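Alpha-glucosidase (Pseudoalteromonas sp. K8, PDB 5HQA) hydrolyses alpha-glucosides as a calcium-containing glycoside hydrolase of family 97 that is activated by chloride. Local coordinates at residues A1-P6 against F101-S106; Q60-Q65 against V76-N81; H185-V190 against W228-I233; N248-N253 against T442-T447. All blocks are in the same frame, centred on the assembly; numbering follows the deposited sequence.

Contact 1 of 4, residues A1-P6 against F101-S106; sequences ATVQSP and FKAFDS
Val3 and Ser5 pack against Phe101 and Ala103 where the two antiparallel sheets of the N-terminal beta-sandwich domain meet, a domain of the galactose-mutarotase clan. Strand 2-4 belongs to one sheet and strand 101-104 to the other; their axes come within 6.9 Å at an angle of 34°. Side chains meet each other and also press on the opposite backbone. Val3 uses both of its branches: CG1 lies 4.1 Å from Phe101 CB, while CG2 reaches toward the methyl of Ala103. A small residue suits the position of Ala103, because its CB already sits 3.6 Å from the carbonyl carbon of Gln4. Beyond the strands, oxygens of Ala103, Phe104 and Asp105 meet carbon atoms of Ser5 and Pro6. In Asp105, CB only carries the carboxylate. Chi1 of -71° sets CG anti to the carbonyl carbon, 4.1 Å from Pro6 CD, and the OD1 branch makes the contact, approaching that same Pro6 CD to 3.2 Å. Pro6 N also lies near OD1 but has no hydrogen to share; the backbone N of Asp7 donates to OD1. Proline also puts a CH2 group, CD, 3.4 Å from the carbonyl O of Ala103. Ser5 turns its hydroxyl to Asp7 OD1 and the backbone N of Ile10, and its CB rests 3.2 Å from Phe104 O.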
# COMPACT_ATOMS: atom_id res chain seq x y z
N ALA A 1 -26.22 -9.70 20.69
CA ALA A 1 -24.87 -10.04 21.11
C ALA A 1 -24.01 -8.79 21.07
O ALA A 1 -24.20 -7.94 20.20
CB ALA A 1 -24.28 -11.11 20.20
N THR A 2 -23.08 -8.67 22.02
CA THR A 2 -22.22 -7.49 22.12
C THR A 2 -20.78 -7.93 22.34
O THR A 2 -20.51 -8.86 23.11
CB THR A 2 -22.64 -6.58 23.28
OG1 THR A 2 -23.97 -6.10 23.06
CG2 THR A 2 -21.70 -5.38 23.40
N VAL A 3 -19.85 -7.26 21.65
CA VAL A 3 -18.43 -7.39 21.94
C VAL A 3 -17.85 -5.98 21.98
O VAL A 3 -18.32 -5.09 21.27
CB VAL A 3 -17.70 -8.28 20.89
CG1 VAL A 3 -17.71 -7.63 19.50
CG2 VAL A 3 -16.28 -8.63 21.34
N GLN A 4 -16.86 -5.78 22.85
CA GLN A 4 -16.26 -4.46 23.04
C GLN A 4 -14.75 -4.55 22.91
O GLN A 4 -14.15 -5.60 23.14
CB GLN A 4 -16.61 -3.88 24.42
CG GLN A 4 -18.08 -3.97 24.79
CD GLN A 4 -18.35 -3.40 26.18
OE1 GLN A 4 -17.43 -2.99 26.89
NE2 GLN A 4 -19.63 -3.38 26.57
N SER A 5 -14.14 -3.42 22.57
CA SER A 5 -12.69 -3.36 22.57
C SER A 5 -12.17 -3.58 23.99
O SER A 5 -12.92 -3.44 24.96
CB SER A 5 -12.20 -2.01 22.04
OG SER A 5 -12.77 -0.95 22.79
N PRO A 6 -10.89 -3.93 24.14
CA PRO A 6 -10.34 -4.06 25.50
C PRO A 6 -10.56 -2.84 26.37
O PRO A 6 -10.89 -2.99 27.56
CB PRO A 6 -8.85 -4.31 25.23
CG PRO A 6 -8.85 -5.03 23.90
CD PRO A 6 -9.93 -4.36 23.11
N PHE A 101 -16.30 -11.56 14.95
CA PHE A 101 -15.93 -10.16 15.16
C PHE A 101 -14.73 -10.09 16.09
O PHE A 101 -14.71 -10.75 17.13
CB PHE A 101 -17.07 -9.36 15.79
CG PHE A 101 -18.28 -9.23 14.91
CD1 PHE A 101 -18.51 -8.06 14.20
CD2 PHE A 101 -19.19 -10.26 14.81
CE1 PHE A 101 -19.62 -7.93 13.38
CE2 PHE A 101 -20.31 -10.14 14.01
CZ PHE A 101 -20.52 -8.97 13.29
N LYS A 102 -13.74 -9.26 15.74
CA LYS A 102 -12.61 -8.97 16.61
C LYS A 102 -12.61 -7.47 16.89
O LYS A 102 -12.59 -6.67 15.96
CB LYS A 102 -11.29 -9.40 15.97
CG LYS A 102 -11.13 -10.91 15.82
CD LYS A 102 -9.78 -11.27 15.23
CE LYS A 102 -9.52 -12.76 15.28
NZ LYS A 102 -8.11 -13.06 14.90
N ALA A 103 -12.66 -7.10 18.17
CA ALA A 103 -12.74 -5.70 18.57
C ALA A 103 -11.41 -5.31 19.21
O ALA A 103 -11.06 -5.84 20.28
CB ALA A 103 -13.91 -5.48 19.53
N PHE A 104 -10.69 -4.41 18.56
CA PHE A 104 -9.45 -3.82 19.06
C PHE A 104 -9.73 -2.41 19.56
O PHE A 104 -10.75 -1.80 19.22
CB PHE A 104 -8.39 -3.73 17.96
CG PHE A 104 -8.08 -5.03 17.28
CD1 PHE A 104 -6.91 -5.72 17.58
CD2 PHE A 104 -8.94 -5.54 16.30
CE1 PHE A 104 -6.61 -6.91 16.95
CE2 PHE A 104 -8.64 -6.73 15.66
CZ PHE A 104 -7.48 -7.42 15.99
N ASP A 105 -8.80 -1.87 20.36
CA ASP A 105 -8.94 -0.47 20.75
C ASP A 105 -8.92 0.47 19.55
O ASP A 105 -9.46 1.58 19.64
CB ASP A 105 -7.84 -0.08 21.73
CG ASP A 105 -8.03 -0.72 23.09
OD1 ASP A 105 -9.14 -1.23 23.36
OD2 ASP A 105 -7.07 -0.70 23.90
N SER A 106 -8.33 0.07 18.43
CA SER A 106 -8.22 0.93 17.26
C SER A 106 -9.22 0.60 16.15
O SER A 106 -9.18 1.26 15.10
CB SER A 106 -6.80 0.88 16.70
OG SER A 106 -6.47 -0.44 16.32

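Contact 2 of 4, residues Q60-Q65 against V76-N81; sequences QSTNTQ and VVDQHN. With FMT (formic acid), chain I.
Thr62 and His80 face each other across an antiparallel beta hairpin, strands 53-67 and 75-89, at the margin of a sheet of the N-terminal domain. The backbones run almost exactly antiparallel, and the pairs Thr62-His80 and Thr64-Asp78 are hydrogen-bonded, each through two N-H...O bonds. The tight part is formed by Thr62, Asp78 and His80 on one face, with Thr64 at its exposed end. CG of His80 stands between its backbone N and carbonyl carbon (chi1 70°), and the ring lies against Thr62, with CE1 3.3 Å from the OG1 of that threonine. ND1 of His80 donates to Asp78 OD1 at 2.7 Å; the oxygen is met on its syn side and lies nearly in the ring plane. NE2 pairs with Glu82 OE1, so two carboxylates hold the imidazole and would probably favour its protonated form. Phe104 of the next strand meets the ring as well. A beta-branched residue suits position 62: the hydroxyl lies by the imidazole while CG2 packs 3.9 Å from Asp78 CG. The face of Ser61, Asn63, Gln65, Val77, Gln79 and Asn81 is more open to solvent and largely polar. There Asn63 and Gln79, a non-hydrogen-bonded backbone pair, lie side by side with amide planes 56° apart. Gln79 NE2 donates to Asn63 OD1 at 2.8 Å, coming from 45° above the carbonyl plane. At the exposed end, a formic acid molecule, probably from the crystallisation liquor and also bonded to Arg100, accepts from Gln60: NE2 to its O2 is 2.9 Å.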
# COMPACT_ATOMS: atom_id res chain seq x y z
N GLN A 60 -14.18 -15.12 23.22
CA GLN A 60 -12.80 -15.39 23.59
C GLN A 60 -12.01 -14.10 23.41
O GLN A 60 -12.56 -13.07 23.02
CB GLN A 60 -12.22 -16.56 22.79
CG GLN A 60 -12.22 -16.40 21.30
CD GLN A 60 -12.16 -17.75 20.59
OE1 GLN A 60 -11.41 -18.64 20.99
NE2 GLN A 60 -12.97 -17.91 19.55
N SER A 61 -10.73 -14.16 23.73
CA SER A 61 -9.95 -12.93 23.71
C SER A 61 -8.48 -13.27 23.51
O SER A 61 -8.05 -14.41 23.72
CB SER A 61 -10.14 -12.13 25.00
OG SER A 61 -9.71 -12.89 26.12
N THR A 62 -7.71 -12.25 23.13
CA THR A 62 -6.31 -12.40 22.79
C THR A 62 -5.53 -11.26 23.42
O THR A 62 -5.96 -10.10 23.40
CB THR A 62 -6.10 -12.39 21.26
OG1 THR A 62 -6.74 -13.54 20.69
CG2 THR A 62 -4.63 -12.40 20.89
N ASN A 63 -4.36 -11.59 23.98
CA ASN A 63 -3.44 -10.57 24.48
C ASN A 63 -2.03 -11.12 24.23
O ASN A 63 -1.43 -11.72 25.12
CB ASN A 63 -3.67 -10.26 25.95
CG ASN A 63 -2.68 -9.25 26.47
OD1 ASN A 63 -2.03 -8.55 25.70
ND2 ASN A 63 -2.54 -9.18 27.78
N THR A 64 -1.52 -10.88 23.03
CA THR A 64 -0.25 -11.47 22.64
C THR A 64 0.54 -10.47 21.80
O THR A 64 0.09 -9.35 21.55
CB THR A 64 -0.48 -12.78 21.89
OG1 THR A 64 0.77 -13.44 21.72
CG2 THR A 64 -1.09 -12.52 20.52
N GLN A 65 1.74 -10.88 21.39
CA GLN A 65 2.57 -10.06 20.51
C GLN A 65 3.41 -10.98 19.64
O GLN A 65 3.65 -12.14 19.99
CB GLN A 65 3.46 -9.11 21.32
CG GLN A 65 4.51 -9.81 22.15
CD GLN A 65 5.40 -8.84 22.88
OE1 GLN A 65 4.91 -7.91 23.53
NE2 GLN A 65 6.71 -9.02 22.76
N VAL A 76 4.65 -6.40 17.09
CA VAL A 76 3.26 -6.06 16.86
C VAL A 76 2.45 -6.66 17.99
O VAL A 76 2.50 -7.87 18.23
CB VAL A 76 2.75 -6.58 15.50
CG1 VAL A 76 1.25 -6.32 15.35
CG2 VAL A 76 3.55 -5.93 14.35
N VAL A 77 1.70 -5.80 18.69
CA VAL A 77 0.85 -6.22 19.80
C VAL A 77 -0.54 -6.53 19.26
O VAL A 77 -1.10 -5.75 18.47
CB VAL A 77 0.80 -5.11 20.87
CG1 VAL A 77 -0.32 -5.38 21.87
CG2 VAL A 77 2.15 -5.00 21.56
N ASP A 78 -1.11 -7.66 19.68
CA ASP A 78 -2.45 -8.10 19.30
C ASP A 78 -3.28 -8.23 20.57
O ASP A 78 -3.17 -9.23 21.29
CB ASP A 78 -2.41 -9.42 18.52
CG ASP A 78 -3.79 -9.86 18.02
OD1 ASP A 78 -4.80 -9.23 18.38
OD2 ASP A 78 -3.86 -10.84 17.24
N GLN A 79 -4.13 -7.24 20.86
CA GLN A 79 -5.03 -7.29 22.01
C GLN A 79 -6.44 -7.04 21.51
O GLN A 79 -6.74 -5.94 21.02
CB GLN A 79 -4.65 -6.25 23.06
CG GLN A 79 -3.31 -6.52 23.70
CD GLN A 79 -2.82 -5.38 24.60
OE1 GLN A 79 -3.10 -4.21 24.34
NE2 GLN A 79 -2.08 -5.73 25.65
N HIS A 80 -7.31 -8.04 21.62
CA HIS A 80 -8.67 -7.85 21.15
C HIS A 80 -9.60 -8.79 21.89
O HIS A 80 -9.18 -9.81 22.45
CB HIS A 80 -8.79 -8.06 19.63
CG HIS A 80 -8.61 -9.49 19.19
ND1 HIS A 80 -7.39 -10.01 18.81
CD2 HIS A 80 -9.51 -10.49 19.05
CE1 HIS A 80 -7.55 -11.28 18.46
NE2 HIS A 80 -8.82 -11.60 18.60
N ASN A 81 -10.88 -8.42 21.92
CA ASN A 81 -11.94 -9.34 22.30
C ASN A 81 -12.60 -9.86 21.04
O ASN A 81 -12.66 -9.17 20.02
CB ASN A 81 -12.96 -8.66 23.21
CG ASN A 81 -12.39 -8.30 24.55
OD1 ASN A 81 -11.61 -9.07 25.13
ND2 ASN A 81 -12.76 -7.13 25.07
C FMT I . -14.95 -20.14 18.13
O1 FMT I . -15.67 -20.23 17.13
O2 FMT I . -13.73 -20.36 18.12

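Contact 3 of 4, residues H185-V190 against W228-I233; sequences HEAALV and WRTIQI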
# COMPACT_ATOMS: atom_id res chain seq x y z
N HIS A 185 -11.81 -0.89 5.21
CA HIS A 185 -10.88 -1.60 4.34
C HIS A 185 -11.15 -3.09 4.51
O HIS A 185 -12.23 -3.48 4.99
CB HIS A 185 -9.45 -1.16 4.66
CG HIS A 185 -8.41 -1.65 3.70
ND1 HIS A 185 -8.53 -1.54 2.33
CD2 HIS A 185 -7.21 -2.25 3.93
CE1 HIS A 185 -7.46 -2.06 1.76
NE2 HIS A 185 -6.64 -2.50 2.70
N GLU A 186 -10.21 -3.93 4.11
CA GLU A 186 -10.35 -5.36 4.33
C GLU A 186 -8.96 -5.97 4.55
O GLU A 186 -7.94 -5.35 4.23
CB GLU A 186 -11.10 -6.04 3.18
CG GLU A 186 -10.61 -5.75 1.79
CD GLU A 186 -11.45 -6.46 0.73
OE1 GLU A 186 -11.56 -5.93 -0.40
OE2 GLU A 186 -12.01 -7.55 1.01
N ALA A 187 -8.94 -7.18 5.10
CA ALA A 187 -7.68 -7.83 5.41
C ALA A 187 -7.72 -9.29 4.96
O ALA A 187 -8.77 -9.94 5.04
CB ALA A 187 -7.36 -7.75 6.92
N ALA A 188 -6.57 -9.78 4.49
CA ALA A 188 -6.39 -11.17 4.06
C ALA A 188 -7.31 -11.50 2.89
O ALA A 188 -8.11 -12.44 2.93
CB ALA A 188 -6.60 -12.15 5.23
N LEU A 189 -7.17 -10.73 1.82
CA LEU A 189 -7.99 -10.93 0.62
C LEU A 189 -7.39 -12.10 -0.16
O LEU A 189 -6.43 -11.93 -0.92
CB LEU A 189 -8.05 -9.66 -0.21
CG LEU A 189 -8.75 -9.74 -1.57
CD1 LEU A 189 -10.19 -10.25 -1.43
CD2 LEU A 189 -8.73 -8.36 -2.23
N VAL A 190 -7.95 -13.29 0.05
CA VAL A 190 -7.44 -14.55 -0.48
C VAL A 190 -8.59 -15.31 -1.12
O VAL A 190 -9.62 -15.53 -0.46
CB VAL A 190 -6.79 -15.41 0.62
CG1 VAL A 190 -6.31 -16.74 0.03
CG2 VAL A 190 -5.65 -14.67 1.28
N TRP A 228 -11.51 -10.54 5.93
CA TRP A 228 -11.98 -9.66 6.99
C TRP A 228 -12.43 -8.32 6.40
O TRP A 228 -11.81 -7.79 5.49
CB TRP A 228 -10.85 -9.42 8.00
CG TRP A 228 -10.46 -10.66 8.72
CD1 TRP A 228 -9.52 -11.57 8.34
CD2 TRP A 228 -11.01 -11.14 9.95
NE1 TRP A 228 -9.45 -12.60 9.27
CE2 TRP A 228 -10.36 -12.35 10.27
CE3 TRP A 228 -12.00 -10.66 10.82
CZ2 TRP A 228 -10.65 -13.09 11.42
CZ3 TRP A 228 -12.30 -11.40 11.97
CH2 TRP A 228 -11.63 -12.60 12.25
N ARG A 229 -13.53 -7.79 6.92
CA ARG A 229 -13.94 -6.41 6.68
C ARG A 229 -13.48 -5.60 7.88
O ARG A 229 -13.71 -6.01 9.02
CB ARG A 229 -15.46 -6.31 6.52
CG ARG A 229 -16.01 -6.81 5.19
CD ARG A 229 -15.98 -8.34 5.05
NE ARG A 229 -16.28 -8.74 3.68
CZ ARG A 229 -15.40 -8.69 2.68
NH1 ARG A 229 -14.15 -8.28 2.90
NH2 ARG A 229 -15.77 -9.05 1.45
N THR A 230 -12.80 -4.47 7.63
CA THR A 230 -12.18 -3.73 8.73
C THR A 230 -12.76 -2.33 8.83
O THR A 230 -13.00 -1.66 7.82
CB THR A 230 -10.64 -3.65 8.61
OG1 THR A 230 -10.27 -2.91 7.43
CG2 THR A 230 -10.04 -5.03 8.52
N ILE A 231 -12.98 -1.89 10.07
CA ILE A 231 -13.47 -0.55 10.37
C ILE A 231 -12.54 0.04 11.42
O ILE A 231 -12.65 -0.29 12.61
CB ILE A 231 -14.92 -0.54 10.86
CG1 ILE A 231 -15.82 -1.29 9.87
CG2 ILE A 231 -15.39 0.90 11.06
CD1 ILE A 231 -17.24 -1.55 10.40
N GLN A 232 -11.60 0.88 11.00
CA GLN A 232 -10.76 1.60 11.94
C GLN A 232 -11.50 2.81 12.46
O GLN A 232 -12.19 3.50 11.70
CB GLN A 232 -9.45 2.03 11.28
CG GLN A 232 -8.55 0.87 10.88
CD GLN A 232 -7.22 1.33 10.33
OE1 GLN A 232 -6.91 1.14 9.15
NE2 GLN A 232 -6.42 1.93 11.20
N ILE A 233 -11.36 3.08 13.76
CA ILE A 233 -12.06 4.18 14.42
C ILE A 233 -11.09 4.83 15.39
O ILE A 233 -10.49 4.14 16.22
CB ILE A 233 -13.31 3.68 15.18
CG1 ILE A 233 -14.24 2.88 14.26
CG2 ILE A 233 -14.03 4.86 15.84
CD1 ILE A 233 -15.32 2.10 15.00
O HOH W 1 -13.71 -8.83 -0.40
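Glu186 and Arg229 form a buried salt bridge, with NH1 of Arg229 donating to OE2 of Glu186 at 2.9 Å. The oxygen lies in the plane of the guanidinium, yet the donor stands 42° out of the carboxylate plane. Water 1 closes a second path, donating a hydrogen bond to Glu186 OE2 at 2.6 Å and accepting one from Arg229 NH2. The arginine chain bends at chi2 (73°), and the two side chains run alongside each other. Beyond the bridge, Glu186 OE1 is held by Lys440 and Met195 N, and Arg229 NE by Glu128. The backbones beneath are antiparallel neighbours in a sheet of the N-terminal beta-sandwich: His185 with Thr230 and Ala187 with Trp228 are hydrogen-bonded pairs. Packing takes over on the face of Ala187, Trp228 and Thr230, where Ala187 CB lies 4.0 Å from Trp228 CB and 4.1 Å from Thr230 CG2; the small methyl faces both. Ala188 then adopts left-handed backbone angles that end the strand, and its CB meets the edge of the indole 4.3 Å from CD1. Acids and bases alternate through Glu128, Arg229, Glu186 and Lys440, which would probably help keep the buried Glu186 and Arg229 ionised.

Contact 4 of 4, residues N248-N253 against T442-T447; sequences NLNEPN and TGLRRT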
# COMPACT_ATOMS: atom_id res chain seq x y z
N ASN A 248 -2.63 -7.62 12.00
CA ASN A 248 -3.09 -8.55 13.03
C ASN A 248 -4.19 -9.47 12.54
O ASN A 248 -4.41 -10.53 13.13
CB ASN A 248 -3.57 -7.78 14.26
CG ASN A 248 -2.45 -7.51 15.24
OD1 ASN A 248 -1.53 -8.31 15.38
ND2 ASN A 248 -2.52 -6.37 15.93
N LEU A 249 -4.88 -9.10 11.47
CA LEU A 249 -5.95 -9.94 10.96
C LEU A 249 -5.47 -10.94 9.92
O LEU A 249 -6.27 -11.74 9.43
CB LEU A 249 -7.07 -9.07 10.38
CG LEU A 249 -7.84 -8.29 11.44
CD1 LEU A 249 -8.86 -7.41 10.78
CD2 LEU A 249 -8.51 -9.24 12.44
N ASN A 250 -4.19 -10.93 9.57
CA ASN A 250 -3.65 -11.88 8.61
C ASN A 250 -3.03 -13.09 9.31
O ASN A 250 -2.65 -13.04 10.48
CB ASN A 250 -2.62 -11.20 7.72
CG ASN A 250 -3.27 -10.47 6.57
OD1 ASN A 250 -3.42 -11.03 5.48
ND2 ASN A 250 -3.71 -9.24 6.82
N GLU A 251 -2.94 -14.19 8.55
CA GLU A 251 -2.35 -15.41 9.07
C GLU A 251 -0.84 -15.23 9.25
O GLU A 251 -0.21 -14.45 8.53
CB GLU A 251 -2.60 -16.58 8.12
CG GLU A 251 -4.06 -16.93 7.91
CD GLU A 251 -4.23 -18.21 7.11
OE1 GLU A 251 -4.05 -19.31 7.69
OE2 GLU A 251 -4.53 -18.13 5.91
N PRO A 252 -0.25 -15.94 10.21
CA PRO A 252 1.21 -15.84 10.40
C PRO A 252 1.99 -16.33 9.19
O PRO A 252 1.50 -17.13 8.38
CB PRO A 252 1.47 -16.73 11.62
CG PRO A 252 0.15 -16.84 12.31
CD PRO A 252 -0.89 -16.78 11.23
N ASN A 253 3.22 -15.84 9.09
CA ASN A 253 4.19 -16.21 8.06
C ASN A 253 4.14 -17.69 7.70
O ASN A 253 4.30 -18.56 8.57
CB ASN A 253 5.60 -15.84 8.55
CG ASN A 253 6.70 -16.35 7.63
OD1 ASN A 253 6.51 -16.46 6.41
ND2 ASN A 253 7.85 -16.67 8.20
N THR A 442 -3.73 -5.86 1.55
CA THR A 442 -4.65 -6.25 2.63
C THR A 442 -3.90 -6.96 3.75
O THR A 442 -4.52 -7.71 4.52
CB THR A 442 -5.81 -7.10 2.10
OG1 THR A 442 -5.31 -8.31 1.51
CG2 THR A 442 -6.60 -6.32 1.04
N GLY A 443 -2.59 -6.73 3.86
CA GLY A 443 -1.79 -7.27 4.95
C GLY A 443 -1.14 -8.61 4.68
O GLY A 443 -0.57 -9.19 5.61
N LEU A 444 -1.19 -9.11 3.44
CA LEU A 444 -0.68 -10.45 3.18
C LEU A 444 0.85 -10.54 3.30
O LEU A 444 1.37 -11.66 3.36
CB LEU A 444 -1.13 -10.91 1.79
CG LEU A 444 -2.61 -11.29 1.74
CD1 LEU A 444 -3.10 -11.36 0.30
CD2 LEU A 444 -2.81 -12.64 2.44
N ARG A 445 1.56 -9.41 3.35
CA ARG A 445 3.00 -9.46 3.64
C ARG A 445 3.30 -10.16 4.96
O ARG A 445 4.41 -10.67 5.14
CB ARG A 445 3.59 -8.04 3.66
CG ARG A 445 2.97 -7.13 4.75
CD ARG A 445 3.48 -5.70 4.64
NE ARG A 445 2.65 -4.75 5.39
CZ ARG A 445 3.06 -4.03 6.44
NH1 ARG A 445 4.31 -4.14 6.91
NH2 ARG A 445 2.22 -3.18 7.03
N ARG A 446 2.35 -10.20 5.90
CA ARG A 446 2.58 -10.98 7.11
C ARG A 446 2.71 -12.46 6.79
O ARG A 446 3.62 -13.14 7.27
CB ARG A 446 1.46 -10.76 8.12
CG ARG A 446 1.66 -11.66 9.35
CD ARG A 446 0.56 -11.53 10.37
NE ARG A 446 0.94 -12.23 11.59
CZ ARG A 446 0.19 -12.26 12.69
NH1 ARG A 446 -0.97 -11.63 12.72
NH2 ARG A 446 0.62 -12.92 13.76
N THR A 447 1.80 -12.96 5.95
CA THR A 447 1.74 -14.37 5.62
C THR A 447 2.82 -14.75 4.61
O THR A 447 3.37 -15.86 4.67
CB THR A 447 0.35 -14.69 5.06
OG1 THR A 447 -0.64 -14.08 5.89
CG2 THR A 447 0.12 -16.19 5.00
O HOH W 2 -2.14 -11.48 15.36
O HOH W 3 -3.29 -13.79 5.76
O HOH W 4 3.62 -13.78 11.15
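Two direct hydrogen bonds join Asn250 and Glu251 to Thr442 and Thr447. Asn250 ND2 donates at 2.9 Å to a lone pair of Thr442 O, in the carbonyl plane, and also serves Ile246 O. Thr447 OG1 donates a hydrogen bond to Glu251 O at 2.7 Å; chi1 of -45° sets this hydroxyl beside its own backbone N. Arg446 NH1 bonds to Leu247 O and to water 2. Water 3 bridges the segments, donating to Asn250 OD1 and to Thr447 OG1 and accepting from Glu251 N. The residues 442-447 carry a type I beta turn, Gly443 to Arg446, in a loop of the TIM-barrel catalytic domain, and 248-253 lie on the chain leading from the beta-sandwich to the barrel. Glycine fits position 443: its phi is positive, and a beta carbon there would collide with Asn250 ND2. In a close polar contact, the carboxamide carbon CG of Asn250 lies 3.1 Å from Gly443 O. Arg446, extended from CG to NE, runs past the 248-253 backbone; its CG is 3.5 Å from Glu251 O, and Pro252 N and Glu251 C, the two ends of one peptide bond, lie over one guanidinium face. Its charge meets Trp66 in a cation-pi contact. Farther on, Asn253 CA makes a C-H...O contact of 3.5 Å with Thr447 O.

Overall arrangement
Contacts 1, 2 and 3 all reach one nine-stranded sheet of the N-terminal domain, and contact 4 ties its exit to the barrel. The centres of contacts 1 and 2 are about 11 Å apart, and the two join directly: Ala103 N lies 2.8 Å from Asn81 O, a probable hydrogen bond. Contacts 2 and 3 do not touch, their nearest atoms being about 7 Å apart. Contact 4 meets both: Asn248 ND2 is 3.0 Å from Val77 O, and Ala188 N is 2.9 Å from Thr442 O, each probably hydrogen-bonded. All four lie away from the glycan pocket and from the calcium and magnesium sites.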